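Long-range contacts in [2Fe-2S] ferredoxin (Aquifex aeolicus, PDB 1M2D), which carries electrons in metabolic reactions by means of a single [2Fe-2S] cluster held in a thioredoxin-like fold, and forms a homodimer in solution: residues G71-D81 and P95-K103; P18-S27 and A58-V66. The protein carries 1 engineered substitution. All blocks are in the same frame, centred on the assembly; numbering follows the deposited sequence.

Contact 1: residues G71-D81 and P95-K103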
loop_
_atom_site.group_PDB
_atom_site.type_symbol
_atom_site.label_atom_id
_atom_site.label_comp_id
_atom_site.label_asym_id
_atom_site.label_seq_id
_atom_site.Cartn_x
_atom_site.Cartn_y
_atom_site.Cartn_z
ATOM N N GLY A 71 -1.129 -6.424 -9.603
ATOM C CA GLY A 71 0.289 -6.556 -9.416
ATOM C C GLY A 71 1.190 -5.860 -10.391
ATOM O O GLY A 71 2.316 -6.297 -10.689
ATOM N N VAL A 72 0.688 -4.746 -10.941
ATOM C CA VAL A 72 1.447 -3.950 -11.891
ATOM C C VAL A 72 2.204 -2.885 -11.132
ATOM O O VAL A 72 1.614 -2.068 -10.404
ATOM C CB VAL A 72 0.520 -3.298 -12.920
ATOM C CG1 VAL A 72 1.266 -2.311 -13.768
ATOM C CG2 VAL A 72 -0.141 -4.371 -13.773
ATOM N N TRP A 73 3.516 -2.874 -11.276
ATOM C CA TRP A 73 4.404 -1.857 -10.711
ATOM C C TRP A 73 4.791 -0.915 -11.820
ATOM O O TRP A 73 5.336 -1.337 -12.841
ATOM C CB TRP A 73 5.672 -2.481 -10.108
ATOM C CG TRP A 73 5.410 -3.323 -8.876
ATOM C CD1 TRP A 73 4.614 -4.405 -8.737
ATOM C CD2 TRP A 73 6.009 -3.084 -7.584
ATOM N NE1 TRP A 73 4.657 -4.867 -7.448
ATOM C CE2 TRP A 73 5.499 -4.069 -6.718
ATOM C CE3 TRP A 73 6.889 -2.136 -7.092
ATOM C CZ2 TRP A 73 5.869 -4.113 -5.381
ATOM C CZ3 TRP A 73 7.279 -2.185 -5.750
ATOM C CH2 TRP A 73 6.755 -3.186 -4.918
ATOM N N TYR A 74 4.526 0.370 -11.614
ATOM C CA TYR A 74 4.947 1.451 -12.476
ATOM C C TYR A 74 6.116 2.183 -11.857
ATOM O O TYR A 74 6.164 2.375 -10.643
ATOM C CB TYR A 74 3.783 2.420 -12.656
ATOM C CG TYR A 74 2.596 1.955 -13.431
ATOM C CD1 TYR A 74 1.321 1.893 -12.874
ATOM C CD2 TYR A 74 2.741 1.623 -14.781
ATOM C CE1 TYR A 74 0.231 1.483 -13.611
ATOM C CE2 TYR A 74 1.632 1.258 -15.519
ATOM C CZ TYR A 74 0.385 1.193 -14.939
ATOM O OH TYR A 74 -0.690 0.841 -15.654
ATOM N N GLY A 75 6.998 2.670 -12.733
ATOM C CA GLY A 75 8.060 3.574 -12.349
ATOM C C GLY A 75 8.070 4.831 -13.170
ATOM O O GLY A 75 7.410 4.926 -14.217
ATOM N N GLN A 76 8.795 5.808 -12.673
ATOM C CA GLN A 76 9.002 7.082 -13.356
ATOM C C GLN A 76 7.714 7.820 -13.641
ATOM O O GLN A 76 7.605 8.525 -14.641
ATOM C CB GLN A 76 9.822 6.942 -14.650
ATOM C CG GLN A 76 11.089 6.173 -14.420
ATOM C CD GLN A 76 11.778 6.095 -15.788
ATOM O OE1 GLN A 76 12.693 6.798 -16.049
ATOM N NE2 GLN A 76 11.237 5.239 -16.665
ATOM N N VAL A 77 6.693 7.625 -12.793
ATOM C CA VAL A 77 5.408 8.213 -13.094
ATOM C C VAL A 77 5.444 9.727 -12.881
ATOM O O VAL A 77 5.877 10.204 -11.835
ATOM C CB VAL A 77 4.306 7.582 -12.237
ATOM C CG1 VAL A 77 2.943 8.149 -12.586
ATOM C CG2 VAL A 77 4.321 6.071 -12.382
ATOM N N LYS A 78 4.973 10.460 -13.859
ATOM C CA LYS A 78 4.800 11.909 -13.772
ATOM C C LYS A 78 3.358 12.252 -13.527
ATOM O O LYS A 78 2.471 11.478 -13.909
ATOM C CB LYS A 78 5.200 12.596 -15.077
ATOM C CG LYS A 78 6.661 12.457 -15.440
ATOM C CD LYS A 78 6.895 13.083 -16.857
ATOM C CE LYS A 78 8.370 13.146 -17.169
ATOM N NZ LYS A 78 8.559 13.810 -18.503
ATOM N N PRO A 79 3.065 13.397 -12.937
ATOM C CA PRO A 79 1.651 13.798 -12.827
ATOM C C PRO A 79 0.930 13.782 -14.171
ATOM O O PRO A 79 -0.255 13.389 -14.248
ATOM C CB PRO A 79 1.750 15.182 -12.184
ATOM C CG PRO A 79 3.003 15.099 -11.398
ATOM C CD PRO A 79 3.968 14.347 -12.278
ATOM N N GLU A 80 1.615 14.124 -15.246
ATOM C CA GLU A 80 1.052 14.132 -16.594
ATOM C C GLU A 80 0.710 12.750 -17.115
ATOM O O GLU A 80 0.009 12.639 -18.114
ATOM C CB GLU A 80 2.041 14.771 -17.594
ATOM C CG GLU A 80 2.314 16.230 -17.316
ATOM C CD GLU A 80 3.354 16.593 -16.294
ATOM O OE1 GLU A 80 3.864 15.787 -15.518
ATOM O OE2 GLU A 80 3.682 17.809 -16.242
ATOM N N ASP A 81 1.187 11.682 -16.469
ATOM C CA ASP A 81 0.871 10.331 -16.860
ATOM C C ASP A 81 -0.361 9.795 -16.134
ATOM O O ASP A 81 -0.851 8.719 -16.533
ATOM C CB ASP A 81 2.036 9.401 -16.482
ATOM C CG ASP A 81 3.264 9.761 -17.265
ATOM O OD1 ASP A 81 3.151 9.936 -18.514
ATOM O OD2 ASP A 81 4.342 9.789 -16.660
ATOM N N PRO A 95 -2.752 -2.188 -18.659
ATOM C CA PRO A 95 -1.627 -1.410 -18.099
ATOM C C PRO A 95 -0.966 -0.552 -19.159
ATOM O O PRO A 95 -0.906 -0.877 -20.346
ATOM C CB PRO A 95 -0.704 -2.522 -17.600
ATOM C CG PRO A 95 -1.629 -3.650 -17.267
ATOM C CD PRO A 95 -2.629 -3.598 -18.374
ATOM N N VAL A 96 -0.384 0.556 -18.816
ATOM C CA VAL A 96 0.339 1.524 -19.538
ATOM C C VAL A 96 1.754 0.971 -19.657
ATOM O O VAL A 96 2.625 1.164 -18.799
ATOM C CB VAL A 96 0.291 2.922 -18.941
ATOM C CG1 VAL A 96 1.139 3.858 -19.809
ATOM C CG2 VAL A 96 -1.162 3.388 -18.843
ATOM N N GLU A 97 1.967 0.228 -20.752
ATOM C CA GLU A 97 3.179 -0.569 -20.917
ATOM C C GLU A 97 4.443 0.208 -20.737
ATOM O O GLU A 97 5.409 -0.298 -20.123
ATOM C CB GLU A 97 3.181 -1.190 -22.333
ATOM C CG GLU A 97 4.240 -2.205 -22.545
ATOM C CD GLU A 97 4.113 -2.926 -23.879
ATOM O OE1 GLU A 97 5.025 -3.768 -24.048
ATOM O OE2 GLU A 97 3.229 -2.737 -24.642
ATOM N N ARG A 98 4.501 1.444 -21.256
ATOM C CA ARG A 98 5.747 2.191 -21.258
ATOM C C ARG A 98 6.249 2.525 -19.840
ATOM O O ARG A 98 7.429 2.829 -19.708
ATOM C CB ARG A 98 5.605 3.448 -22.059
ATOM C CG ARG A 98 4.666 4.446 -21.498
ATOM C CD ARG A 98 4.551 5.689 -22.424
ATOM N NE ARG A 98 3.500 6.534 -21.896
ATOM C CZ ARG A 98 3.683 7.450 -20.947
ATOM N NH1 ARG A 98 4.875 7.758 -20.450
ATOM N NH2 ARG A 98 2.626 8.120 -20.493
ATOM N N LEU A 99 5.393 2.503 -18.843
ATOM C CA LEU A 99 5.782 2.834 -17.462
ATOM C C LEU A 99 5.954 1.645 -16.590
ATOM O O LEU A 99 6.321 1.752 -15.412
ATOM C CB LEU A 99 4.751 3.806 -16.861
ATOM C CG LEU A 99 4.711 5.177 -17.538
ATOM C CD1 LEU A 99 3.578 5.982 -16.904
ATOM C CD2 LEU A 99 5.998 5.920 -17.451
ATOM N N VAL A 100 5.677 0.430 -17.064
ATOM C CA VAL A 100 5.751 -0.753 -16.221
ATOM C C VAL A 100 7.178 -1.106 -15.896
ATOM O O VAL A 100 8.013 -1.225 -16.799
ATOM C CB VAL A 100 5.033 -1.954 -16.901
ATOM C CG1 VAL A 100 5.219 -3.239 -16.129
ATOM C CG2 VAL A 100 3.564 -1.657 -17.110
ATOM N N ILE A 101 7.457 -1.355 -14.613
ATOM C CA ILE A 101 8.705 -1.945 -14.188
ATOM C C ILE A 101 8.562 -3.397 -13.749
ATOM O O ILE A 101 9.582 -4.083 -13.792
ATOM C CB ILE A 101 9.405 -1.034 -13.175
ATOM C CG1 ILE A 101 8.640 -0.901 -11.877
ATOM C CG2 ILE A 101 9.737 0.300 -13.834
ATOM C CD1 ILE A 101 9.297 -0.015 -10.817
ATOM N N SER A 102 7.405 -3.871 -13.372
ATOM C CA SER A 102 7.190 -5.264 -13.067
ATOM C C SER A 102 5.731 -5.596 -13.223
ATOM O O SER A 102 4.875 -4.771 -12.913
ATOM C CB SER A 102 7.576 -5.659 -11.638
ATOM O OG SER A 102 7.371 -7.059 -11.487
ATOM N N LYS A 103 5.408 -6.793 -13.696
ATOM C CA LYS A 103 4.081 -7.359 -13.579
ATOM C C LYS A 103 4.232 -8.613 -12.659
ATOM O O LYS A 103 5.106 -9.476 -12.948
ATOM C CB LYS A 103 3.386 -7.754 -14.842
ATOM C CG LYS A 103 3.564 -7.242 -16.207
ATOM C CD LYS A 103 2.868 -8.030 -17.303
ATOM C CE LYS A 103 3.560 -7.725 -18.615
ATOM N NZ LYS A 103 4.266 -8.909 -19.156
HETATM O O HOH W 1 6.254 9.696 -18.631
#
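W73 and S102 pair through their backbones as strand 100-102 runs antiparallel to strand 72-74. The amide of W73 gives a nearly straight bond to the carbonyl of S102 (N to O 2.9 Å, 171° at the hydrogen). In return, the W73 carbonyl takes two amides: I101 N comes to 2.8 Å from W73 O, while the bond from S102 N is weak. Two residues, I101 and S102, thus face one, a classic beta bulge that shifts the register before Y74 and V100. Farther along, G75 N donates to L99 O at 2.9 Å. This pairing adds the outermost strand to the mixed sheet of the thioredoxin-like fold, beside the hairpin of 65-68 and 72-74.

Y74 packs with its ring and accepts with its hydroxyl. Its CD2 lies 3.6 Å from L99 CB, CE2 touches V100 CG2, and V72 CG1 sits over one ring face. With CG beside its own backbone N (chi1 -68°), the ring carries OH out to V96, whose amide donates to it in the ring plane (V96 N to Y74 OH 3.2 Å, 170°); H89 of helix 82-91 is the hydroxyl's other partner.

Beyond L99, whose CD1 packs on D81 CB, R98 forms a salt bridge with D81. R98 NH2 lies 2.7 Å from D81 OD1, which is in the guanidinium plane yet is met from above the carboxylate plane. D81 OD2 accepts from K78 N and from a water that in turn accepts from R98 NH1; E84 gives R98 NH2 a second carboxylate.

Contact 2: residues P18-S27 and A58-V66. Engineered in segment 58-66: S59 (natural residue Cys). With FES (Fe2/s2 (inorganic) cluster), chain C.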
loop_
_atom_site.group_PDB
_atom_site.type_symbol
_atom_site.label_atom_id
_atom_site.label_comp_id
_atom_site.label_asym_id
_atom_site.label_seq_id
_atom_site.Cartn_x
_atom_site.Cartn_y
_atom_site.Cartn_z
ATOM N N PRO A 18 21.451 8.049 -0.949
ATOM C CA PRO A 18 21.936 7.788 -2.320
ATOM C C PRO A 18 20.854 7.600 -3.368
ATOM O O PRO A 18 20.955 8.121 -4.494
ATOM C CB PRO A 18 22.814 6.550 -2.122
ATOM C CG PRO A 18 23.349 6.643 -0.714
ATOM C CD PRO A 18 22.192 7.221 0.021
ATOM N N GLN A 19 19.833 6.826 -2.978
ATOM C CA GLN A 19 18.753 6.422 -3.860
ATOM C C GLN A 19 17.682 7.500 -4.008
ATOM O O GLN A 19 16.771 7.329 -4.851
ATOM C CB GLN A 19 18.058 5.153 -3.389
ATOM C CG GLN A 19 18.870 3.905 -3.427
ATOM C CD GLN A 19 19.928 3.742 -2.396
ATOM O OE1 GLN A 19 20.846 2.912 -2.630
ATOM N NE2 GLN A 19 19.864 4.366 -1.237
ATOM N N GLY A 20 17.806 8.622 -3.273
ATOM C CA GLY A 20 16.820 9.657 -3.370
ATOM C C GLY A 20 15.496 9.186 -2.874
ATOM O O GLY A 20 15.470 8.297 -2.021
ATOM N N SER A 21 14.419 9.765 -3.382
ATOM C CA SER A 21 13.095 9.402 -2.888
ATOM C C SER A 21 12.060 9.695 -3.943
ATOM O O SER A 21 12.247 10.528 -4.854
ATOM C CB SER A 21 12.719 10.167 -1.637
ATOM O OG SER A 21 12.458 11.527 -1.927
ATOM N N CYS A 22 10.880 9.058 -3.796
ATOM C CA CYS A 22 9.818 9.338 -4.735
ATOM C C CYS A 22 9.284 10.754 -4.589
ATOM O O CYS A 22 8.952 11.401 -5.592
ATOM C CB CYS A 22 8.725 8.282 -4.586
ATOM S SG CYS A 22 9.203 6.645 -5.152
ATOM N N ALA A 23 9.217 11.274 -3.361
ATOM C CA ALA A 23 8.735 12.656 -3.180
ATOM C C ALA A 23 9.648 13.657 -3.883
ATOM O O ALA A 23 9.177 14.595 -4.524
ATOM C CB ALA A 23 8.619 12.998 -1.724
ATOM N N GLN A 24 10.958 13.456 -3.812
ATOM C CA GLN A 24 11.888 14.330 -4.506
ATOM C C GLN A 24 11.693 14.284 -6.001
ATOM O O GLN A 24 12.033 15.238 -6.663
ATOM C CB GLN A 24 13.311 13.927 -4.157
ATOM C CG GLN A 24 13.622 14.084 -2.690
ATOM C CD GLN A 24 14.968 13.360 -2.475
ATOM O OE1 GLN A 24 15.812 13.510 -3.368
ATOM N NE2 GLN A 24 15.028 12.675 -1.353
ATOM N N ARG A 25 11.172 13.167 -6.524
ATOM C CA ARG A 25 10.972 12.915 -7.936
ATOM C C ARG A 25 9.546 13.237 -8.393
ATOM O O ARG A 25 9.179 12.882 -9.484
ATOM C CB ARG A 25 11.362 11.464 -8.281
ATOM C CG ARG A 25 12.835 11.133 -8.116
ATOM C CD ARG A 25 13.151 9.697 -8.504
ATOM N NE ARG A 25 14.553 9.362 -8.591
ATOM C CZ ARG A 25 15.335 8.930 -7.597
ATOM N NH1 ARG A 25 14.848 8.760 -6.383
ATOM N NH2 ARG A 25 16.603 8.642 -7.787
ATOM N N GLY A 26 8.778 13.901 -7.561
ATOM C CA GLY A 26 7.455 14.445 -7.909
ATOM C C GLY A 26 6.297 13.583 -7.489
ATOM O O GLY A 26 5.175 13.831 -7.949
ATOM N N SER A 27 6.486 12.608 -6.550
ATOM C CA SER A 27 5.407 11.668 -6.347
ATOM C C SER A 27 4.253 12.243 -5.540
ATOM O O SER A 27 3.161 11.668 -5.614
ATOM C CB SER A 27 5.901 10.395 -5.683
ATOM O OG SER A 27 6.224 10.655 -4.322
ATOM N N ALA A 58 12.003 0.483 -4.590
ATOM C CA ALA A 58 12.382 0.621 -5.978
ATOM C C ALA A 58 12.657 2.089 -6.311
ATOM O O ALA A 58 12.364 2.598 -7.389
ATOM C CB ALA A 58 11.337 0.015 -6.913
ATOM N N SER A 59 13.268 2.788 -5.338
ATOM C CA SER A 59 13.317 4.243 -5.334
ATOM C C SER A 59 14.019 4.850 -6.535
ATOM O O SER A 59 13.584 5.889 -7.040
ATOM C CB SER A 59 14.032 4.747 -4.080
ATOM O OG SER A 59 13.495 4.104 -2.932
ATOM N N MET A 60 15.084 4.218 -6.997
ATOM C CA MET A 60 15.800 4.787 -8.149
ATOM C C MET A 60 14.973 4.754 -9.445
ATOM O O MET A 60 15.346 5.404 -10.411
ATOM C CB MET A 60 17.135 4.113 -8.348
ATOM C CG MET A 60 18.079 4.238 -7.164
ATOM S SD MET A 60 19.105 5.537 -7.457
ATOM C CE MET A 60 20.279 5.361 -8.692
ATOM N N MET A 61 13.874 3.989 -9.445
ATOM C CA MET A 61 12.971 3.927 -10.585
ATOM C C MET A 61 11.673 4.710 -10.326
ATOM O O MET A 61 10.693 4.532 -11.048
ATOM C CB MET A 61 12.705 2.438 -10.957
ATOM C CG MET A 61 14.002 1.792 -11.560
ATOM S SD MET A 61 13.726 0.095 -12.051
ATOM C CE MET A 61 13.401 -0.625 -10.495
ATOM N N GLY A 62 11.643 5.563 -9.314
ATOM C CA GLY A 62 10.490 6.262 -8.942
ATOM C C GLY A 62 10.127 7.474 -9.747
ATOM O O GLY A 62 10.932 7.923 -10.598
ATOM N N PRO A 63 8.976 8.080 -9.518
ATOM C CA PRO A 63 7.893 7.660 -8.601
ATOM C C PRO A 63 7.315 6.289 -8.897
ATOM O O PRO A 63 7.021 5.959 -10.037
ATOM C CB PRO A 63 6.844 8.703 -8.779
ATOM C CG PRO A 63 7.632 9.930 -9.113
ATOM C CD PRO A 63 8.667 9.420 -10.097
ATOM N N VAL A 64 7.221 5.495 -7.846
ATOM C CA VAL A 64 6.699 4.120 -7.863
ATOM C C VAL A 64 5.208 4.131 -7.535
ATOM O O VAL A 64 4.792 4.686 -6.499
ATOM C CB VAL A 64 7.478 3.230 -6.891
ATOM C CG1 VAL A 64 6.908 1.826 -6.908
ATOM C CG2 VAL A 64 8.967 3.199 -7.260
ATOM N N VAL A 65 4.419 3.498 -8.399
ATOM C CA VAL A 65 2.983 3.352 -8.238
ATOM C C VAL A 65 2.651 1.886 -8.466
ATOM O O VAL A 65 3.065 1.349 -9.492
ATOM C CB VAL A 65 2.209 4.261 -9.222
ATOM C CG1 VAL A 65 0.728 4.000 -9.083
ATOM C CG2 VAL A 65 2.604 5.697 -8.977
ATOM N N VAL A 66 1.917 1.253 -7.557
ATOM C CA VAL A 66 1.588 -0.168 -7.691
ATOM C C VAL A 66 0.082 -0.327 -7.696
ATOM O O VAL A 66 -0.607 0.260 -6.862
ATOM C CB VAL A 66 2.242 -0.973 -6.550
ATOM C CG1 VAL A 66 1.957 -2.465 -6.774
ATOM C CG2 VAL A 66 3.719 -0.644 -6.471
HETATM FE FE1 FES C . 9.518 5.495 -3.183
HETATM FE FE2 FES C . 11.668 4.138 -2.281
HETATM S S1 FES C . 11.135 6.267 -1.878
HETATM S S2 FES C . 10.054 3.401 -3.669
HETATM O O HOH W 2 14.751 5.838 -0.925
HETATM O O HOH W 3 17.250 7.262 -10.754
#
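R25 lies against P63 and reaches back toward S59 and M60. Its CB rests 3.8 Å from P63 CD, and CD passes 3.5 Å from G62 O. From there the extended chain brings one guanidinium face under S59 O and M60 CA. S59 O is near NH1 but badly angled for a hydrogen bond; NH1 and NH2 instead both grip Q19 O, NH1 at 2.8 Å and on a lone pair in the carbonyl plane. Both bonds fall within 18-27 and probably steady the chain leading to C22.

P63, preceded by a cis peptide, packs against both R25 and S27: its CG is 3.4 Å from R25 O and its CB meets S27 CB.

S59, an engineered replacement for the natural Cys, binds one iron through OG (1.9 Å to FE2), and C22 SG binds the other (2.3 Å to FE1); C55 and C9 supply the remaining protein ligands. C22 SG also accepts from V64 N at 3.5 Å, an N-H...S bond that may tune the electron density on the thiolate.

The 18-27 loop, leading from strand 4-9 into helix 27-40, meets the loop that feeds strand 65-68, with S27 OG hydrogen-bonded to C9 O and V64 packed on W73 of strand 72-74.

Contact 2 closes before contact 1 opens along the chain, and the two touch where strands 65-68 and 72-74 lie side by side: Y74 N is 2.8 Å from V65 O, and W73 packs on V66. Both are partly buried, with six buried residues each. Contact 1 extends the sheet at its outer edge by backbone bonds, with its charged pair at an exposed arginine; W73 also meets H5 of the second subunit. Contact 2 is mostly loop against loop, with no backbone-to-backbone hydrogen bond between its segments; its polar core is iron ligation and an N-H...S hydrogen bond. The side chain of W73, about 7 Å from the cluster at the nearest atoms, brings contact 1 closest to it.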